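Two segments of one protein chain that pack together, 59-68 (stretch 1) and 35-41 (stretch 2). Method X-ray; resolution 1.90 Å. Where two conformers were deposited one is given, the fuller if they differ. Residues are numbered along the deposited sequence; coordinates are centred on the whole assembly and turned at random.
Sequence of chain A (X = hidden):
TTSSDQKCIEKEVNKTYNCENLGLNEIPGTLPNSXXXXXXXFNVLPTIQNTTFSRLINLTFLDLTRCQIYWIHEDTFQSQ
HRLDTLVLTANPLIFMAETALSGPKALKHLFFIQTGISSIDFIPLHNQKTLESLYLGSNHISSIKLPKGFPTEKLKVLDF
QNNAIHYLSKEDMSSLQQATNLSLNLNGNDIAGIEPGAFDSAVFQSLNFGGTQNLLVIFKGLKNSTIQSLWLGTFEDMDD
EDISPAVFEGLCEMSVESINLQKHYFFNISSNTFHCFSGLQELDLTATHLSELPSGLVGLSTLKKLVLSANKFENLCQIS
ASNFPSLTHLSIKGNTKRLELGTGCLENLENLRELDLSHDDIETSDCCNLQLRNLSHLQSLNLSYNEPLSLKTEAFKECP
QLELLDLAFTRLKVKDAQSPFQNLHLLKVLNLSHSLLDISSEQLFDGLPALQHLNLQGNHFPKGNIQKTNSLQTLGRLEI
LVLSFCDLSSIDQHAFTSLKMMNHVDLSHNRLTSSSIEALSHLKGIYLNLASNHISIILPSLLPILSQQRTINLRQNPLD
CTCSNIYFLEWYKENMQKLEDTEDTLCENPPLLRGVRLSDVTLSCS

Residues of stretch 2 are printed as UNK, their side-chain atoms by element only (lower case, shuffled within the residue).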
ATOM      1  N   LEU A  59      17.344  -1.625  26.162  1.00 26.60           N
ATOM      2  CA  LEU A  59      16.078  -1.122  25.581  1.00 25.57           C
ATOM      3  C   LEU A  59      14.942  -2.071  25.911  1.00 23.45           C
ATOM      4  O   LEU A  59      15.065  -3.301  25.704  1.00 22.89           O
ATOM      5  CB  LEU A  59      16.178  -0.970  24.053  1.00 23.98           C
ATOM      6  CG  LEU A  59      17.057   0.163  23.511  1.00 25.57           C
ATOM      7  CD1 LEU A  59      17.109   0.166  21.985  1.00 24.23           C
ATOM      8  CD2 LEU A  59      16.631   1.519  24.082  1.00 27.54           C
ATOM      9  N   THR A  60      13.849  -1.526  26.453  1.00 22.94           N
ATOM     10  CA  THR A  60      12.609  -2.315  26.556  1.00 22.91           C
ATOM     11  C   THR A  60      11.513  -1.809  25.573  1.00 22.72           C
ATOM     12  O   THR A  60      10.581  -2.533  25.252  1.00 24.08           O
ATOM     13  CB  THR A  60      12.051  -2.298  28.006  1.00 24.02           C
ATOM     14  OG1 THR A  60      11.659  -0.970  28.340  1.00 25.88           O
ATOM     15  CG2 THR A  60      13.157  -2.738  29.026  1.00 22.59           C
ATOM     16  N   PHE A  61      11.652  -0.572  25.120  1.00 23.74           N
ATOM     17  CA  PHE A  61      10.687   0.104  24.222  1.00 24.47           C
ATOM     18  C   PHE A  61      11.504   0.837  23.151  1.00 22.54           C
ATOM     19  O   PHE A  61      12.324   1.684  23.475  1.00 25.60           O
ATOM     20  CB  PHE A  61       9.833   1.141  25.021  1.00 22.39           C
ATOM     21  CG  PHE A  61       8.822   1.916  24.162  1.00 27.83           C
ATOM     22  CD1 PHE A  61       9.195   3.102  23.518  1.00 27.83           C
ATOM     23  CD2 PHE A  61       7.528   1.433  23.973  1.00 28.01           C
ATOM     24  CE1 PHE A  61       8.296   3.806  22.729  1.00 30.42           C
ATOM     25  CE2 PHE A  61       6.620   2.126  23.173  1.00 28.66           C
ATOM     26  CZ  PHE A  61       7.011   3.310  22.555  1.00 25.41           C
ATOM     27  N   LEU A  62      11.261   0.552  21.879  1.00 21.77           N
ATOM     28  CA  LEU A  62      11.954   1.263  20.803  1.00 20.08           C
ATOM     29  C   LEU A  62      10.938   1.645  19.706  1.00 21.74           C
ATOM     30  O   LEU A  62      10.333   0.789  19.103  1.00 19.94           O
ATOM     31  CB  LEU A  62      13.049   0.341  20.211  1.00 21.30           C
ATOM     32  CG  LEU A  62      13.841   0.844  18.978  1.00 19.68           C
ATOM     33  CD1 LEU A  62      14.516   2.141  19.322  1.00 22.53           C
ATOM     34  CD2 LEU A  62      14.811  -0.228  18.507  1.00 20.05           C
ATOM     35  N   ASP A  63      10.777   2.932  19.459  1.00 21.06           N
ATOM     36  CA  ASP A  63       9.836   3.401  18.447  1.00 19.70           C
ATOM     37  C   ASP A  63      10.602   4.028  17.251  1.00 19.41           C
ATOM     38  O   ASP A  63      11.212   5.110  17.367  1.00 23.51           O
ATOM     39  CB  ASP A  63       8.915   4.424  19.107  1.00 22.31           C
ATOM     40  CG  ASP A  63       7.759   4.922  18.186  1.00 25.17           C
ATOM     41  OD1 ASP A  63       7.658   4.528  17.001  1.00 25.43           O
ATOM     42  OD2 ASP A  63       6.954   5.726  18.695  1.00 28.95           O
ATOM     43  N   LEU A  64      10.522   3.341  16.121  1.00 19.47           N
ATOM     44  CA  LEU A  64      11.126   3.750  14.851  1.00 20.50           C
ATOM     45  C   LEU A  64      10.026   4.169  13.792  1.00 21.22           C
ATOM     46  O   LEU A  64      10.228   4.057  12.588  1.00 18.38           O
ATOM     47  CB  LEU A  64      11.961   2.580  14.339  1.00 19.80           C
ATOM     48  CG  LEU A  64      13.118   2.148  15.282  1.00 18.03           C
ATOM     49  CD1 LEU A  64      13.641   0.779  14.873  1.00 19.88           C
ATOM     50  CD2 LEU A  64      14.217   3.179  15.330  1.00 23.20           C
ATOM     51  N   THR A  65       8.889   4.648  14.279  1.00 19.20           N
ATOM     52  CA  THR A  65       7.786   5.129  13.423  1.00 20.43           C
ATOM     53  C   THR A  65       8.284   6.116  12.374  1.00 18.64           C
ATOM     54  O   THR A  65       8.975   7.081  12.708  1.00 22.16           O
ATOM     55  CB  THR A  65       6.712   5.840  14.268  1.00 18.96           C
ATOM     56  OG1 THR A  65       6.048   4.878  15.078  1.00 19.13           O
ATOM     57  CG2 THR A  65       5.670   6.586  13.368  1.00 18.64           C
ATOM     58  N   ARG A  66       7.967   5.842  11.112  1.00 20.00           N
ATOM     59  CA  ARG A  66       8.260   6.749  10.013  1.00 22.13           C
ATOM     60  C   ARG A  66       9.728   7.284  10.044  1.00 24.56           C
ATOM     61  O   ARG A  66       9.970   8.513  10.091  1.00 23.86           O
ATOM     62  CB  ARG A  66       7.227   7.883   9.891  1.00 22.43           C
ATOM     63  CG  ARG A  66       7.404   8.679   8.574  1.00 26.41           C
ATOM     64  CD  ARG A  66       6.224   9.495   8.087  1.00 30.91           C
ATOM     65  NE  ARG A  66       5.135   8.626   7.658  1.00 37.70           N
ATOM     66  CZ  ARG A  66       4.905   8.240   6.412  1.00 30.43           C
ATOM     67  NH1 ARG A  66       3.902   7.442   6.179  1.00 29.32           N
ATOM     68  NH2 ARG A  66       5.691   8.622   5.413  1.00 37.98           N
ATOM     69  N   CYS A  67      10.677   6.350  10.031  1.00 22.24           N
ATOM     70  CA  CYS A  67      12.118   6.685  10.011  1.00 23.23           C
ATOM     71  C   CYS A  67      12.747   6.484   8.632  1.00 23.29           C
ATOM     72  O   CYS A  67      13.969   6.419   8.513  1.00 21.82           O
ATOM     73  CB  CYS A  67      12.890   5.846  11.059  1.00 21.06           C
ATOM     74  SG  CYS A  67      12.710   6.631  12.670  1.00 23.12           S
ATOM     75  N   GLN A  68      11.912   6.339   7.608  1.00 21.78           N
ATOM     76  CA  GLN A  68      12.406   6.126   6.235  1.00 26.18           C
ATOM     77  C   GLN A  68      13.289   4.869   6.101  1.00 27.07           C
ATOM     78  O   GLN A  68      14.226   4.817   5.287  1.00 23.17           O
ATOM     79  CB  GLN A  68      13.101   7.413   5.728  1.00 27.16           C
ATOM     80  CG  GLN A  68      12.135   8.579   5.603  1.00 35.10           C
ATOM     81  CD  GLN A  68      12.820   9.875   5.234  1.00 48.25           C
ATOM     82  OE1 GLN A  68      12.702  10.868   5.940  1.00 52.75           O
ATOM     83  NE2 GLN A  68      13.543   9.873   4.123  1.00 46.78           N
ATOM     84  N   UNK A  35      19.863   3.516  28.633  1.00 34.34           N
ATOM     85  CA  UNK A  35      18.548   3.881  28.039  1.00 31.37           C
ATOM     86  C   UNK A  35      17.640   2.661  27.910  1.00 28.20           C
ATOM     87  O   UNK A  35      18.039   1.623  27.367  1.00 31.35           O
ATOM     88  c   UNK A  35      18.715   4.518  26.650  1.00 35.42           C
ATOM     89  o   UNK A  35      19.576   5.651  26.763  1.00 37.39           O
ATOM     90  c   UNK A  35      17.327   4.961  26.083  1.00 27.42           C
ATOM     91  N   UNK A  36      16.431   2.776  28.446  1.00 29.36           N
ATOM     92  CA  UNK A  36      15.428   1.720  28.319  1.00 28.64           C
ATOM     93  C   UNK A  36      14.272   2.055  27.366  1.00 26.45           C
ATOM     94  O   UNK A  36      13.726   1.162  26.728  1.00 24.92           O
ATOM     95  o   UNK A  36      16.272   0.043  32.801  1.00 48.25           O
ATOM     96  c   UNK A  36      15.914   0.752  30.587  1.00 40.14           C
ATOM     97  o   UNK A  36      14.263   0.823  32.311  1.00 47.70           O
ATOM     98  c   UNK A  36      15.441   0.530  32.001  1.00 47.62           C
ATOM     99  c   UNK A  36      14.871   1.393  29.689  1.00 37.69           C
ATOM    100  N   UNK A  37      13.926   3.331  27.255  0.50 26.20           N
ATOM    101  CA  UNK A  37      12.788   3.744  26.406  0.50 28.74           C
ATOM    102  C   UNK A  37      13.217   4.838  25.438  0.50 29.32           C
ATOM    103  O   UNK A  37      13.455   5.971  25.846  0.50 30.08           O
ATOM    104  c   UNK A  37      11.594   4.200  27.258  0.50 30.51           C
ATOM    105  s   UNK A  37      11.051   3.007  28.507  0.50 36.14           S
ATOM    106  N   UNK A  38      13.311   4.474  24.155  1.00 29.04           N
ATOM    107  CA  UNK A  38      13.807   5.355  23.107  1.00 24.32           C
ATOM    108  C   UNK A  38      12.692   5.659  22.073  1.00 25.08           C
ATOM    109  O   UNK A  38      12.203   4.757  21.382  1.00 23.77           O
ATOM    110  c   UNK A  38      16.945   5.125  20.753  1.00 26.93           C
ATOM    111  c   UNK A  38      15.025   4.721  22.405  1.00 26.29           C
ATOM    112  c   UNK A  38      16.136   6.999  22.210  1.00 29.21           C
ATOM    113  c   UNK A  38      15.748   5.727  21.471  1.00 25.13           C
ATOM    114  N   UNK A  39      12.316   6.927  21.995  1.00 24.33           N
ATOM    115  CA  UNK A  39      11.287   7.405  21.042  1.00 27.76           C
ATOM    116  C   UNK A  39      12.080   8.037  19.938  1.00 25.72           C
ATOM    117  O   UNK A  39      12.619   9.144  20.085  1.00 30.26           O
ATOM    118  c   UNK A  39      10.411   8.445  21.761  1.00 30.04           C
ATOM    119  o   UNK A  39       8.970  10.047  23.514  1.00 53.61           O
ATOM    120  o   UNK A  39       8.557   8.454  24.950  1.00 53.63           O
ATOM    121  c   UNK A  39       9.108   8.879  23.915  1.00 47.79           C
ATOM    122  c   UNK A  39       9.979   7.921  23.130  1.00 38.43           C
ATOM    123  N   UNK A  40      12.194   7.325  18.831  1.00 25.23           N
ATOM    124  CA  UNK A  40      13.073   7.766  17.769  1.00 25.52           C
ATOM    125  C   UNK A  40      12.301   8.078  16.467  1.00 24.62           C
ATOM    126  O   UNK A  40      12.895   8.073  15.385  1.00 25.45           O
ATOM    127  c   UNK A  40      17.101   7.497  15.263  1.00 30.84           C
ATOM    128  c   UNK A  40      15.867   7.014  15.720  1.00 25.23           C
ATOM    129  c   UNK A  40      15.480   7.181  17.044  1.00 27.28           C
ATOM    130  c   UNK A  40      16.350   7.815  17.912  1.00 30.02           C
ATOM    131  c   UNK A  40      14.136   6.661  17.541  1.00 24.87           C
ATOM    132  c   UNK A  40      17.586   8.298  17.478  1.00 33.09           C
ATOM    133  c   UNK A  40      17.961   8.137  16.145  1.00 30.33           C
ATOM    134  N   UNK A  41      10.994   8.326  16.571  0.50 23.41           N
ATOM    135  CA  UNK A  41      10.175   8.517  15.368  0.50 24.07           C
ATOM    136  C   UNK A  41      10.604   9.727  14.557  0.50 24.03           C
ATOM    137  O   UNK A  41      11.131  10.699  15.098  0.50 25.64           O
ATOM    138  c   UNK A  41       8.695   8.633  15.691  0.50 23.21           C
ATOM    139  o   UNK A  41       8.444   9.697  16.585  0.50 24.79           O
TER
HETATM  140  O   HOH W   1      11.844  -0.441  31.027  1.00 38.32           O
HETATM  141  O   HOH W   2       8.971   8.481  19.023  1.00 31.68           O

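Position 35 carries three side-chain atoms: one carbon bearing an oxygen and a carbon, the terminal carbon coming near CD2 of L59. That branching at the beta carbon is threonine, T35. Its methyl CG2 lies 4.0 Å from CD2 of L59, while its hydroxyl is hydrogen-bonded elsewhere in the structure.

Position 36 has three carbons in a row, the third carrying two oxygens, and its first carbon, CB, is 4.2 Å from OG1 of T60. A carboxylate on a two-carbon arm is glutamate, E36. Its backbone does most of the work, because its O accepts from T60 N at 2.7 Å and from F61 N at 3.1 Å, gathering two successive amides just as the strand begins. The carboxylate reaches T60 through water 1, which donates to OE1 of E36 at 3.0 Å and sits 2.7 Å from OG1 of T60.

Position 37 shows one carbon and then a sulfur, which approaches CB of F61 and OG1 of T60. This is cysteine, C37. It pairs with F61 on the same face of the sheet, its SG 4.1 Å from CB of F61 and 4.0 Å from OG1 of T60.

At position 38 four carbons fork at the second, and the first, CB, is 4.0 Å from CD2 of L59 and 4.1 Å from CD1 of L62. The fork is the signature of leucine, L38. It turns to the opposite face, with L62. L59 points its CA-to-CB bond away from the stretch and L62 points to the same face as L38; the ends of both side chains come nearer, so that each reaches CB of L38.

Position 39 repeats the chain of three carbons ending in two oxygens, its second carbon near CE1 of F61, so it is glutamate, E39. It returns to the face of C37, F61 and D63, where its CG lies 4.5 Å from CE1 of F61; OE2 is satisfied elsewhere.

Position 40 has one carbon followed by a six-carbon ring; the first carbon, CB, touches CD2 of L64 at 4.1 Å, and a ring carbon nears SG of C67. This is phenylalanine, F40. Its CD1 lies 4.4 Å from SG of C67, and the end of the ring leads away from stretch 1.

Position 41 ends with one carbon and one oxygen, the carbon, CB, packing 3.7 Å from CB of T65: serine, S41. Its OG is 2.8 Å from water 2, which donates weakly to OD2 of D63 at 3.4 Å.

The contact is a short parallel ladder. L38 N gives to F61 O at 3.0 Å, D63 N to L38 O at 3.0 Å, and F40 N to D63 O at 2.8 Å, so the bonds alternate between the strands. Backbone sets the register; leucines fill one face, the other face carries C37, F61, D63 and E39, and water bridges T60 to E36 and D63 to S41 at the ends of the ladder. Past the strand, D63 OD1 holds T65 N at 3.0 Å, bracing the turn beside S41.

Stretch 2 35-41: TECLEFS
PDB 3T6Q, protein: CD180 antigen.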